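Local coordinates for protein COG3291: FOG: PKD repeat (Clostridium thermocellum, PDB 1WMX) that probably tethers the cellulase CelJ to its polysaccharide substrate, serving as the family 30 carbohydrate-binding module of that larger enzyme, at residues G85-D90 against V136-R141; G96-V101 against D166-W171; R105-E110 against S154-V159. All blocks are in the same frame, centred on the assembly; numbering follows the deposited sequence.

Contact 1: G85-D90 against V136-R141; sequences GYLEFD and VKIPLR
Gly85 O is gripped twice, by Leu140 N, which donates to it at 3.2 Å from above the carbonyl plane, and by water 1, which donates to the same Gly85 O at 2.7 Å. That water also accepts from Arg141 N, tying the start of one strand to the end of its antiparallel neighbour. The axes of 86-90 and 136-139 run at 162°. Leu87 with Ile138 and Phe89 with Val136 are the hydrogen-bonded pairs; Val136 N reaches Phe89 O at 2.9 Å, whereas the modelled Leu87 N to Ile138 O bond is doubtfully short.

Tyr86, Glu88 and Lys137 share one face of the sheet. Lys137 lies beside Glu88, pointing the same way, with Lys137 CD 3.4 Å from Glu88 CD. A bend at chi3 (-58°) carries Lys137 CE over the Tyr86 ring, and the ammonium completes a cation-pi contact, NZ standing 4.5 Å from the Tyr86 ring centroid and 11° off its normal. Glu88 OE1 is beyond salt-bridge range of that nitrogen and bonds instead to Thr178 OG1. The Arg141 guanidinium turns its edge to Tyr86 OH, while its NE bonds to Glu83 O.

On the other face Val136 CG1 and CG2 touch Phe89 CE1 and CZ, and Ile138 CD1 approaches the ring edge 4.0 Å from Phe89 CE2. Leu87, Phe89 and Ile138 all touch Ile102 of strand 101-106. The pairing is therefore two-sided: hydrocarbon faces the opposing sheet, and the polar face holds an ammonium that the tyrosine ring, with a long, weak ion pair to Asp181, may help stabilise.

Contact 2: G96-V101 against D166-W171; sequences GGEDFV and DPFTVW
Phe100 and Phe168 supply the aromatic part of this contact. Their side chains cross at about a right angle, yet the ring planes are only 13° apart; with centroids separated by 5.5 Å the rings are slid so far past each other that they barely overlap. The touch is thus local: Phe100 CD2 lies 3.6 Å from Phe168 CZ, and about as near to CE1 of that ring.

Aliphatic contacts adjoin this pair. Phe100 and Val170 reach toward each other tip to tip, with Phe100 CE2 at 3.9 Å from Val170 CG2. The other methyl of the valine, Val170 CG1, rests 3.7 Å from Glu98 CB as the two side chains slide past one another in opposite directions. Glu98 CG also packs 3.8 Å from Phe168 CB, so the hydrocarbon part of the glutamate touches both residues.

Polar bonding across the segments is indirect. The Glu98 chain is bent at chi2 (83°), and its carboxylate lies near the backbone at Thr169 without bonding the carbonyl there. Glu98 OE1 accepts three bonds: from Gly96 N at 2.8 Å, met on the syn side but 35° out of the carboxylate plane, from Glu95 N, and from water 2. The water in turn accepts from Thr169 N at 3.0 Å, bridging carboxylate and strand backbone. Three donors on one oxygen would be expected to stabilise the charged form of this buried group.

The loop carrying Glu98 and Phe100 joins strand 86-93 of one sheet to strand 101-106 of the other. It lies against the start of strand 168-178, where Phe168 and Val170 also touch Val55 and Leu53 of neighbouring strand 48-55.

Contact 3: R105-E110 against S154-V159; sequences RDKVYE and SVTCLV
Ser154 enters a classic beta bulge in which Thr156 and Cys157 together face Arg105, within the antiparallel pairing of strands 155-161 and 101-106. Its carbonyl accepts the first bond: Lys107 N donates to Ser154 O at 2.9 Å with a C=O...donor angle of 161°. Ser154 CB lies near Lys107 O and packs on Val108 CG2, whereas Ser154 OG is bonded to Asp151 OD2.

Val155 stands opposite Asp106 in a non-hydrogen-bonded pair whose side chains diverge. Its CG1 lies 3.5 Å from Arg105 O.

Thr156 is the first bulged residue, and its psi of -39° departs from the extended values on either side of it, the evidence for the kink. Thr156 N donates to Arg105 O at 2.9 Å, lying in the carbonyl plane. The hydroxyl and methyl serve different partners: OG1 donates to water 3 at 2.6 Å, and that water donates to Asp106 O, while Thr156 CG2 sits 3.7 Å from Lys107 CB, the two side chains crossing at about a right angle.

Cys157 adds a second, weak bond to the same acceptor, Cys157 N to Arg105 O at 3.3 Å, so one carbonyl receives two successive backbone N-H groups. The return bond, Arg105 N to Cys157 O, restores the regular antiparallel pairing.

Val159 lies farther along and meets the base of the arginine side chain. There chi1 (-176°) sets Arg105 CG anti to the backbone N. The chain is extended from CG to NE, its NH1 forms a salt bridge to Asp118, and the side chain packs on Tyr113 of the second subunit. At its root, Val159 CG2 touches Arg105 CB at 3.9 Å.

Following the chain from the N terminus, 85-90, 96-101 and 105-110 come in quick succession, and their partners return later in a different order. Contact 1 closes first, at 136-141; contact 3 closes next, at 154-159; contact 2 closes last, at 166-171. Contact 3 is therefore nested within the loop of contact 2, while contact 1 crosses both. Contact 1 lies in one antiparallel sheet, which contact 2 reaches through strand 168-178, neighbour of 86-93, while its loop crosses to the five-stranded sheet that holds contact 3. Contacts 1 and 3 meet between the sheets, where Leu87 CD2 packs 4.1 Å from Leu158 CD1; contacts 2 and 3 adjoin in sequence through strand 101-106.

Contact 1: G85-D90 against V136-R141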
loop_
_atom_site.group_PDB
_atom_site.type_symbol
_atom_site.label_atom_id
_atom_site.label_comp_id
_atom_site.label_asym_id
_atom_site.label_seq_id
_atom_site.Cartn_x
_atom_site.Cartn_y
_atom_site.Cartn_z
ATOM N N GLY B 85 13.925 -5.827 -18.637
ATOM C CA GLY B 85 14.014 -6.842 -17.557
ATOM C C GLY B 85 12.695 -7.548 -17.195
ATOM O O GLY B 85 11.601 -7.144 -17.593
ATOM N N TYR B 86 12.856 -8.614 -16.419
ATOM C CA TYR B 86 11.730 -9.421 -15.946
ATOM C C TYR B 86 11.945 -9.899 -14.509
ATOM O O TYR B 86 13.069 -9.913 -13.999
ATOM C CB TYR B 86 11.555 -10.708 -16.778
ATOM C CG TYR B 86 11.434 -10.525 -18.289
ATOM C CD1 TYR B 86 12.537 -10.127 -19.044
ATOM C CD2 TYR B 86 10.215 -10.769 -18.929
ATOM C CE1 TYR B 86 12.427 -9.980 -20.429
ATOM C CE2 TYR B 86 10.106 -10.625 -20.315
ATOM C CZ TYR B 86 11.215 -10.231 -21.065
ATOM O OH TYR B 86 11.120 -10.091 -22.419
ATOM N N LEU B 87 10.839 -10.267 -13.899
ATOM C CA LEU B 87 10.826 -10.868 -12.573
ATOM C C LEU B 87 10.597 -12.314 -12.896
ATOM O O LEU B 87 9.527 -12.680 -13.387
ATOM C CB LEU B 87 9.681 -10.313 -11.712
ATOM C CG LEU B 87 9.279 -11.249 -10.562
ATOM C CD1 LEU B 87 10.370 -11.322 -9.484
ATOM C CD2 LEU B 87 7.977 -10.793 -9.883
ATOM N N GLU B 88 11.580 -13.145 -12.658
ATOM C CA GLU B 88 11.428 -14.559 -12.998
ATOM C C GLU B 88 11.476 -15.434 -11.755
ATOM O O GLU B 88 12.091 -15.085 -10.743
ATOM C CB GLU B 88 12.530 -14.976 -13.966
ATOM C CG GLU B 88 12.623 -14.058 -15.187
ATOM C CD GLU B 88 13.600 -14.565 -16.232
ATOM O OE1 GLU B 88 14.158 -13.740 -17.024
ATOM O OE2 GLU B 88 13.851 -15.811 -16.306
ATOM N N PHE B 89 10.805 -16.566 -11.877
ATOM C CA PHE B 89 10.720 -17.553 -10.803
ATOM C C PHE B 89 9.963 -18.787 -11.300
ATOM O O PHE B 89 9.259 -18.745 -12.310
ATOM C CB PHE B 89 9.973 -16.936 -9.600
ATOM C CG PHE B 89 8.548 -16.479 -9.929
ATOM C CD1 PHE B 89 7.488 -17.387 -9.882
ATOM C CD2 PHE B 89 8.295 -15.150 -10.279
ATOM C CE1 PHE B 89 6.185 -16.969 -10.187
ATOM C CE2 PHE B 89 6.993 -14.733 -10.585
ATOM C CZ PHE B 89 5.940 -15.643 -10.539
ATOM N N ASP B 90 10.126 -19.882 -10.594
ATOM C CA ASP B 90 9.405 -21.113 -10.916
ATOM C C ASP B 90 8.390 -21.277 -9.820
ATOM O O ASP B 90 8.646 -20.893 -8.679
ATOM C CB ASP B 90 10.344 -22.306 -10.958
ATOM C CG ASP B 90 11.434 -22.137 -11.974
ATOM O OD1 ASP B 90 12.627 -21.967 -11.574
ATOM O OD2 ASP B 90 11.137 -22.162 -13.212
ATOM N N VAL B 136 7.911 -18.819 -14.841
ATOM C CA VAL B 136 7.148 -17.659 -15.315
ATOM C C VAL B 136 8.027 -16.405 -15.328
ATOM O O VAL B 136 8.945 -16.241 -14.522
ATOM C CB VAL B 136 5.904 -17.438 -14.433
ATOM C CG1 VAL B 136 5.906 -18.351 -13.204
ATOM C CG2 VAL B 136 5.780 -15.991 -13.946
ATOM N N LYS B 137 7.730 -15.536 -16.273
ATOM C CA LYS B 137 8.464 -14.280 -16.430
ATOM C C LYS B 137 7.473 -13.122 -16.466
ATOM O O LYS B 137 6.605 -13.060 -17.340
ATOM C CB LYS B 137 9.280 -14.300 -17.731
ATOM C CG LYS B 137 10.233 -15.491 -17.835
ATOM C CD LYS B 137 11.438 -15.202 -18.726
ATOM C CE LYS B 137 11.047 -14.799 -20.147
ATOM N NZ LYS B 137 12.221 -14.531 -21.001
ATOM N N ILE B 138 7.464 -12.341 -15.333
ATOM C CA ILE B 138 6.709 -11.084 -15.344
ATOM C C ILE B 138 7.646 -9.978 -15.797
ATOM O O ILE B 138 8.745 -9.803 -15.260
ATOM C CB ILE B 138 6.155 -10.839 -13.957
ATOM C CG1 ILE B 138 5.223 -11.976 -13.530
ATOM C CG2 ILE B 138 5.348 -9.543 -13.856
ATOM C CD1 ILE B 138 4.664 -11.810 -12.124
ATOM N N PRO B 139 7.549 -9.117 -16.669
ATOM C CA PRO B 139 8.142 -7.942 -17.276
ATOM C C PRO B 139 7.899 -6.669 -16.419
ATOM O O PRO B 139 6.759 -6.169 -16.313
ATOM C CB PRO B 139 7.573 -7.846 -18.641
ATOM C CG PRO B 139 6.462 -8.900 -18.747
ATOM C CD PRO B 139 6.368 -9.654 -17.471
ATOM N N LEU B 140 8.835 -6.453 -16.083
ATOM C CA LEU B 140 9.005 -5.201 -15.304
ATOM C C LEU B 140 8.232 -4.048 -15.944
ATOM O O LEU B 140 7.490 -3.324 -15.262
ATOM C CB LEU B 140 10.500 -4.815 -15.250
ATOM C CG LEU B 140 11.361 -5.791 -14.430
ATOM C CD1 LEU B 140 12.690 -5.182 -13.967
ATOM C CD2 LEU B 140 10.670 -6.278 -13.157
ATOM N N ARG B 141 8.509 -3.693 -17.190
ATOM C CA ARG B 141 7.862 -2.511 -17.787
ATOM C C ARG B 141 6.335 -2.630 -17.610
ATOM O O ARG B 141 5.631 -1.616 -17.463
ATOM C CB ARG B 141 8.248 -2.391 -19.334
ATOM C CG ARG B 141 7.798 -3.617 -20.198
ATOM C CD ARG B 141 8.318 -3.794 -21.698
ATOM N NE ARG B 141 9.470 -4.573 -21.851
ATOM C CZ ARG B 141 9.898 -5.842 -21.879
ATOM N NH1 ARG B 141 9.164 -6.979 -21.860
ATOM N NH2 ARG B 141 11.212 -6.009 -21.811
HETATM O O HOH W 1 10.444 -5.024 -18.904
#

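Contact 2: G96-V101 against D166-W171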
loop_
_atom_site.group_PDB
_atom_site.type_symbol
_atom_site.label_atom_id
_atom_site.label_comp_id
_atom_site.label_asym_id
_atom_site.label_seq_id
_atom_site.Cartn_x
_atom_site.Cartn_y
_atom_site.Cartn_z
ATOM N N GLY B 96 -3.708 -26.269 -7.853
ATOM C CA GLY B 96 -3.686 -25.643 -9.176
ATOM C C GLY B 96 -4.722 -24.524 -9.272
ATOM O O GLY B 96 -5.798 -24.580 -8.668
ATOM N N GLY B 97 -4.378 -23.512 -10.035
ATOM C CA GLY B 97 -5.269 -22.378 -10.234
ATOM C C GLY B 97 -5.152 -21.359 -9.102
ATOM O O GLY B 97 -5.948 -20.420 -9.015
ATOM N N GLU B 98 -4.165 -21.549 -8.234
ATOM C CA GLU B 98 -3.939 -20.605 -7.130
ATOM C C GLU B 98 -3.672 -19.235 -7.745
ATOM O O GLU B 98 -3.049 -19.132 -8.807
ATOM C CB GLU B 98 -2.714 -21.007 -6.287
ATOM C CG GLU B 98 -2.880 -22.299 -5.499
ATOM C CD GLU B 98 -2.592 -23.534 -6.326
ATOM O OE1 GLU B 98 -2.699 -24.679 -5.786
ATOM O OE2 GLU B 98 -2.246 -23.412 -7.549
ATOM N N ASP B 99 -4.138 -18.193 -7.089
ATOM C CA ASP B 99 -3.929 -16.831 -7.592
ATOM C C ASP B 99 -3.805 -15.851 -6.423
ATOM O O ASP B 99 -4.398 -16.045 -5.359
ATOM C CB ASP B 99 -5.098 -16.427 -8.488
ATOM C CG ASP B 99 -4.827 -15.145 -9.245
ATOM O OD1 ASP B 99 -3.696 -14.979 -9.809
ATOM O OD2 ASP B 99 -5.730 -14.250 -9.306
ATOM N N PHE B 100 -3.021 -14.807 -6.647
ATOM C CA PHE B 100 -2.787 -13.774 -5.625
ATOM C C PHE B 100 -2.091 -12.566 -6.260
ATOM O O PHE B 100 -1.670 -12.604 -7.417
ATOM C CB PHE B 100 -1.917 -14.352 -4.498
ATOM C CG PHE B 100 -0.667 -15.059 -5.001
ATOM C CD1 PHE B 100 0.450 -14.315 -5.375
ATOM C CD2 PHE B 100 -0.634 -16.453 -5.093
ATOM C CE1 PHE B 100 1.599 -14.957 -5.849
ATOM C CE2 PHE B 100 0.514 -17.101 -5.569
ATOM C CZ PHE B 100 1.631 -16.350 -5.949
ATOM N N VAL B 101 -1.981 -11.498 -5.493
ATOM C CA VAL B 101 -1.347 -10.268 -5.982
ATOM C C VAL B 101 0.172 -10.358 -5.869
ATOM O O VAL B 101 0.712 -10.882 -4.897
ATOM C CB VAL B 101 -1.817 -9.070 -5.183
ATOM C CG1 VAL B 101 -1.209 -7.773 -5.722
ATOM C CG2 VAL B 101 -3.337 -8.942 -5.223
ATOM N N ASP B 166 -9.779 -17.456 -0.458
ATOM C CA ASP B 166 -9.555 -18.893 -0.456
ATOM C C ASP B 166 -8.188 -19.253 0.107
ATOM O O ASP B 166 -7.210 -18.538 -0.112
ATOM C CB ASP B 166 -9.654 -19.455 -1.881
ATOM C CG ASP B 166 -11.038 -19.315 -2.476
ATOM O OD1 ASP B 166 -11.744 -20.342 -2.587
ATOM O OD2 ASP B 166 -11.418 -18.180 -2.829
ATOM N N PRO B 167 -8.105 -20.358 0.865
ATOM C CA PRO B 167 -6.802 -20.754 1.409
ATOM C C PRO B 167 -6.067 -21.430 0.252
ATOM O O PRO B 167 -6.720 -21.923 -0.671
ATOM C CB PRO B 167 -7.177 -21.736 2.506
ATOM C CG PRO B 167 -8.398 -22.389 1.940
ATOM C CD PRO B 167 -9.178 -21.199 1.423
ATOM N N PHE B 168 -4.737 -21.456 0.284
ATOM C CA PHE B 168 -3.982 -22.078 -0.805
ATOM C C PHE B 168 -2.507 -22.240 -0.466
ATOM O O PHE B 168 -2.029 -21.728 0.546
ATOM C CB PHE B 168 -4.102 -21.233 -2.077
ATOM C CG PHE B 168 -3.286 -19.961 -2.039
ATOM C CD1 PHE B 168 -1.962 -19.950 -2.476
ATOM C CD2 PHE B 168 -3.826 -18.787 -1.519
ATOM C CE1 PHE B 168 -1.187 -18.786 -2.390
ATOM C CE2 PHE B 168 -3.058 -17.620 -1.429
ATOM C CZ PHE B 168 -1.738 -17.623 -1.865
ATOM N N THR B 169 -1.788 -22.940 -1.339
ATOM C CA THR B 169 -0.363 -23.166 -1.157
ATOM C C THR B 169 0.366 -23.245 -2.483
ATOM O O THR B 169 -0.085 -23.912 -3.409
ATOM C CB THR B 169 -0.095 -24.475 -0.406
ATOM O OG1 THR B 169 -0.812 -24.469 0.831
ATOM C CG2 THR B 169 1.398 -24.639 -0.129
ATOM N N VAL B 170 1.484 -22.533 -2.571
ATOM C CA VAL B 170 2.339 -22.554 -3.752
ATOM C C VAL B 170 3.765 -22.574 -3.232
ATOM O O VAL B 170 4.020 -22.292 -2.056
ATOM C CB VAL B 170 2.164 -21.320 -4.674
ATOM C CG1 VAL B 170 0.786 -21.329 -5.298
ATOM C CG2 VAL B 170 2.411 -20.041 -3.894
ATOM N N TRP B 171 4.687 -22.920 -4.114
ATOM C CA TRP B 171 6.093 -22.993 -3.783
ATOM C C TRP B 171 6.842 -22.217 -4.854
ATOM O O TRP B 171 6.527 -22.327 -6.036
ATOM C CB TRP B 171 6.527 -24.458 -3.767
ATOM C CG TRP B 171 6.006 -25.220 -2.584
ATOM C CD1 TRP B 171 6.626 -25.380 -1.370
ATOM C CD2 TRP B 171 4.758 -25.919 -2.489
ATOM N NE1 TRP B 171 5.846 -26.140 -0.537
ATOM C CE2 TRP B 171 4.693 -26.486 -1.195
ATOM C CE3 TRP B 171 3.690 -26.126 -3.372
ATOM C CZ2 TRP B 171 3.600 -27.246 -0.758
ATOM C CZ3 TRP B 171 2.598 -26.880 -2.941
ATOM C CH2 TRP B 171 2.564 -27.431 -1.644
HETATM O O HOH W 2 -3.421 -24.726 -3.170
#

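Contact 3: R105-E110 against S154-V159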
loop_
_atom_site.group_PDB
_atom_site.type_symbol
_atom_site.label_atom_id
_atom_site.label_comp_id
_atom_site.label_asym_id
_atom_site.label_seq_id
_atom_site.Cartn_x
_atom_site.Cartn_y
_atom_site.Cartn_z
ATOM N N ARG B 105 7.412 -2.713 -4.211
ATOM C CA ARG B 105 7.182 -1.553 -3.334
ATOM C C ARG B 105 8.471 -0.766 -3.284
ATOM O O ARG B 105 9.562 -1.342 -3.288
ATOM C CB ARG B 105 6.812 -2.105 -1.982
ATOM C CG ARG B 105 6.430 -1.167 -0.855
ATOM C CD ARG B 105 6.305 -2.109 0.304
ATOM N NE ARG B 105 5.552 -1.752 1.478
ATOM C CZ ARG B 105 4.294 -2.118 1.737
ATOM N NH1 ARG B 105 3.544 -2.794 0.847
ATOM N NH2 ARG B 105 3.739 -1.906 2.923
ATOM N N ASP B 106 8.335 0.534 -3.250
ATOM C CA ASP B 106 9.494 1.420 -3.189
ATOM C C ASP B 106 9.460 2.180 -1.876
ATOM O O ASP B 106 8.583 1.958 -1.039
ATOM C CB ASP B 106 9.469 2.406 -4.359
ATOM C CG ASP B 106 8.474 3.544 -4.170
ATOM O OD1 ASP B 106 8.368 4.436 -5.071
ATOM O OD2 ASP B 106 7.757 3.598 -3.117
ATOM N N LYS B 107 10.420 3.057 -1.721
ATOM C CA LYS B 107 10.526 3.906 -0.535
ATOM C C LYS B 107 11.222 5.193 -0.946
ATOM O O LYS B 107 12.371 5.178 -1.388
ATOM C CB LYS B 107 11.321 3.201 0.570
ATOM C CG LYS B 107 11.403 4.023 1.861
ATOM C CD LYS B 107 11.998 3.241 3.028
ATOM C CE LYS B 107 13.446 2.838 2.781
ATOM N NZ LYS B 107 14.072 2.185 3.945
ATOM N N VAL B 108 10.496 6.284 -0.804
ATOM C CA VAL B 108 10.992 7.626 -1.142
ATOM C C VAL B 108 10.629 8.569 -0.006
ATOM O O VAL B 108 9.496 9.035 0.095
ATOM C CB VAL B 108 10.352 8.108 -2.441
ATOM C CG1 VAL B 108 10.804 9.525 -2.799
ATOM C CG2 VAL B 108 10.705 7.194 -3.615
ATOM N N TYR B 109 11.602 8.838 0.834
ATOM C CA TYR B 109 11.400 9.683 2.018
ATOM C C TYR B 109 10.916 11.110 1.686
ATOM O O TYR B 109 10.224 11.737 2.493
ATOM C CB TYR B 109 12.697 9.788 2.815
ATOM C CG TYR B 109 13.091 8.464 3.470
ATOM C CD1 TYR B 109 12.444 8.029 4.629
ATOM C CD2 TYR B 109 14.103 7.677 2.915
ATOM C CE1 TYR B 109 12.804 6.817 5.227
ATOM C CE2 TYR B 109 14.465 6.465 3.512
ATOM C CZ TYR B 109 13.816 6.036 4.668
ATOM O OH TYR B 109 14.170 4.855 5.257
ATOM N N GLU B 110 11.250 11.596 0.516
ATOM C CA GLU B 110 10.963 12.984 0.177
ATOM C C GLU B 110 9.485 13.096 -0.343
ATOM O O GLU B 110 8.850 14.172 -0.301
ATOM C CB GLU B 110 11.946 13.426 -0.926
ATOM C CG GLU B 110 13.446 13.157 -0.724
ATOM C CD GLU B 110 14.200 11.898 -0.702
ATOM O OE1 GLU B 110 15.092 12.004 0.117
ATOM O OE2 GLU B 110 13.965 10.803 -1.379
ATOM N N SER B 154 14.185 3.362 -6.393
ATOM C CA SER B 154 14.143 3.206 -4.931
ATOM C C SER B 154 13.326 2.012 -4.435
ATOM O O SER B 154 12.588 2.129 -3.458
ATOM C CB SER B 154 13.572 4.467 -4.288
ATOM O OG SER B 154 14.243 5.627 -4.734
ATOM N N VAL B 155 13.478 0.868 -5.090
ATOM C CA VAL B 155 12.736 -0.338 -4.742
ATOM C C VAL B 155 13.286 -1.077 -3.524
ATOM O O VAL B 155 14.501 -1.307 -3.415
ATOM C CB VAL B 155 12.711 -1.321 -5.936
ATOM C CG1 VAL B 155 11.916 -2.570 -5.573
ATOM C CG2 VAL B 155 12.129 -0.629 -7.165
ATOM N N THR B 156 12.389 -1.465 -2.616
ATOM C CA THR B 156 12.818 -2.193 -1.420
ATOM C C THR B 156 12.404 -3.650 -1.395
ATOM O O THR B 156 13.191 -4.500 -1.009
ATOM C CB THR B 156 12.267 -1.572 -0.102
ATOM O OG1 THR B 156 10.833 -1.578 -0.132
ATOM C CG2 THR B 156 12.794 -0.164 0.094
ATOM N N CYS B 157 11.144 -3.908 -1.896
ATOM C CA CYS B 157 10.701 -5.287 -1.756
ATOM C C CYS B 157 9.813 -5.726 -2.885
ATOM O O CYS B 157 9.291 -4.936 -3.660
ATOM C CB CYS B 157 9.823 -5.511 -0.494
ATOM S SG CYS B 157 10.478 -4.754 1.066
ATOM N N LEU B 158 9.795 -6.897 -2.944
ATOM C CA LEU B 158 8.870 -7.666 -3.753
ATOM C C LEU B 158 7.710 -7.953 -2.849
ATOM O O LEU B 158 7.900 -8.048 -1.613
ATOM C CB LEU B 158 9.604 -8.911 -4.253
ATOM C CG LEU B 158 8.692 -10.057 -4.671
ATOM C CD1 LEU B 158 7.880 -9.759 -5.933
ATOM C CD2 LEU B 158 9.472 -11.341 -4.972
ATOM N N VAL B 159 6.546 -8.074 -3.468
ATOM C CA VAL B 159 5.323 -8.275 -2.696
ATOM C C VAL B 159 4.422 -9.361 -3.291
ATOM O O VAL B 159 4.078 -9.346 -4.474
ATOM C CB VAL B 159 4.561 -6.949 -2.651
ATOM C CG1 VAL B 159 3.643 -6.835 -1.439
ATOM C CG2 VAL B 159 5.495 -5.728 -2.583
HETATM O O HOH W 3 9.561 0.135 1.399
#